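Local atomic coordinates of ERPP protein (Borrelia burgdorferi, PDB entry 4BOB), a protein that sits on the outer surface of the Lyme disease spirochaete as a lipoprotein and acquires the complement regulator factor H, probably to limit complement attack. Residues 67-72 with 103-107. Residues are numbered along the deposited sequence; the frame is centred on the assembly and turned at random.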
# COMPACT_ATOMS: atom_id res chain seq x y z
N LEU A 67 -3.46 7.33 3.47
CA LEU A 67 -2.28 8.09 3.09
C LEU A 67 -2.35 9.52 3.63
O LEU A 67 -3.24 10.30 3.27
CB LEU A 67 -2.13 8.14 1.56
CG LEU A 67 -0.85 8.82 0.98
CD1 LEU A 67 0.45 8.42 1.70
CD2 LEU A 67 -0.74 8.54 -0.51
N ASN A 68 -1.37 9.84 4.48
CA ASN A 68 -1.03 11.23 4.82
C ASN A 68 0.20 11.68 4.05
O ASN A 68 1.31 11.58 4.55
CB ASN A 68 -0.78 11.35 6.31
CG ASN A 68 -1.89 10.76 7.10
OD1 ASN A 68 -1.76 9.67 7.64
ND2 ASN A 68 -3.01 11.43 7.12
N ALA A 69 -0.00 12.15 2.84
CA ALA A 69 1.07 12.63 1.98
C ALA A 69 0.85 14.11 1.78
O ALA A 69 -0.27 14.53 1.42
CB ALA A 69 1.02 11.92 0.65
N GLY A 70 1.91 14.89 2.00
CA GLY A 70 1.85 16.35 1.95
C GLY A 70 0.89 16.79 3.02
O GLY A 70 0.99 16.33 4.17
N GLY A 71 -0.05 17.65 2.66
CA GLY A 71 -1.18 18.01 3.54
C GLY A 71 -2.51 17.43 3.08
O GLY A 71 -3.57 18.00 3.37
N HIS A 72 -2.47 16.31 2.36
CA HIS A 72 -3.66 15.55 1.95
C HIS A 72 -3.71 14.31 2.85
O HIS A 72 -2.71 13.60 2.98
CB HIS A 72 -3.62 15.26 0.42
CG HIS A 72 -3.97 13.85 0.01
ND1 HIS A 72 -3.51 12.72 0.65
CD2 HIS A 72 -4.69 13.40 -1.05
CE1 HIS A 72 -3.96 11.64 0.03
NE2 HIS A 72 -4.68 12.03 -1.01
N TYR A 103 -8.26 3.53 -3.86
CA TYR A 103 -8.23 4.90 -4.39
C TYR A 103 -6.81 5.32 -4.84
O TYR A 103 -6.61 5.85 -5.95
CB TYR A 103 -8.68 5.87 -3.30
CG TYR A 103 -10.05 5.64 -2.71
CD1 TYR A 103 -11.20 6.05 -3.37
CD2 TYR A 103 -10.19 5.07 -1.45
CE1 TYR A 103 -12.47 5.86 -2.81
CE2 TYR A 103 -11.45 4.87 -0.88
CZ TYR A 103 -12.58 5.27 -1.57
OH TYR A 103 -13.80 5.09 -1.02
N GLY A 104 -5.85 5.12 -3.95
CA GLY A 104 -4.45 5.46 -4.19
C GLY A 104 -4.01 6.86 -3.75
O GLY A 104 -4.13 7.24 -2.57
N TYR A 105 -3.45 7.62 -4.70
CA TYR A 105 -3.09 9.01 -4.48
C TYR A 105 -3.66 9.80 -5.66
O TYR A 105 -4.28 9.21 -6.53
CB TYR A 105 -1.56 9.20 -4.30
CG TYR A 105 -1.12 10.57 -3.75
CD1 TYR A 105 -1.83 11.20 -2.71
CD2 TYR A 105 -0.00 11.24 -4.28
CE1 TYR A 105 -1.43 12.44 -2.21
CE2 TYR A 105 0.40 12.48 -3.78
CZ TYR A 105 -0.32 13.08 -2.74
OH TYR A 105 0.04 14.32 -2.21
N LYS A 106 -3.43 11.11 -5.67
CA LYS A 106 -4.23 12.02 -6.49
C LYS A 106 -4.08 11.83 -8.00
O LYS A 106 -5.04 11.87 -8.76
CB LYS A 106 -4.00 13.48 -6.07
CG LYS A 106 -2.58 13.94 -5.76
CD LYS A 106 -2.65 15.39 -5.25
CE LYS A 106 -1.35 15.91 -4.64
NZ LYS A 106 -1.16 17.38 -4.88
N TYR A 107 -2.85 11.55 -8.40
CA TYR A 107 -2.46 11.42 -9.81
C TYR A 107 -3.04 10.23 -10.51
O TYR A 107 -3.13 10.22 -11.73
CB TYR A 107 -0.94 11.27 -9.90
CG TYR A 107 -0.30 12.50 -9.42
CD1 TYR A 107 -0.48 13.69 -10.14
CD2 TYR A 107 0.41 12.52 -8.22
CE1 TYR A 107 0.07 14.87 -9.70
CE2 TYR A 107 0.97 13.70 -7.76
CZ TYR A 107 0.80 14.88 -8.51
OH TYR A 107 1.34 16.05 -8.08
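Tyr105 turns one edge of its phenol ring onto a face of the His72 imidazole in a T-shaped stack, planes 84° apart and centroids 4.6 Å from each other; Tyr105 CE1 stands over the centre of the His72 ring, 3.3 Å above its plane. The histidine closes a type II' β-turn, Ala69 to His72, joining the antiparallel hairpin strands 63-69 and 72-79 at the border of the large sheet; the tyrosine comes from the loop between strands 101-102 and 115-116. Within the turn, His72 N donates to Ala69 O at 3.0 Å, and Gly70 supplies the positive phi, 62°, of the second position. With CG anti to the backbone N (chi1 -167°), the phenol bridges a gap of 7.7 Å between Leu67 CA and Tyr105 CA. Leu67 crosses it at about a right angle, CD2 lying 3.6 Å from Tyr105 CD1, while Ala69 CB sits 3.8 Å from Tyr105 CE1. Leu51 on the adjacent strand 48-58 touches all three, continuing the apolar patch by one strand. No hydrogen bond links the two segments; Tyr105 N is hydrogen-bonded to Glu108 OE2 and Tyr105 O to Ser111 OG. Lys106 CG lies 3.7 Å above the Tyr105 ring plane, over the centre.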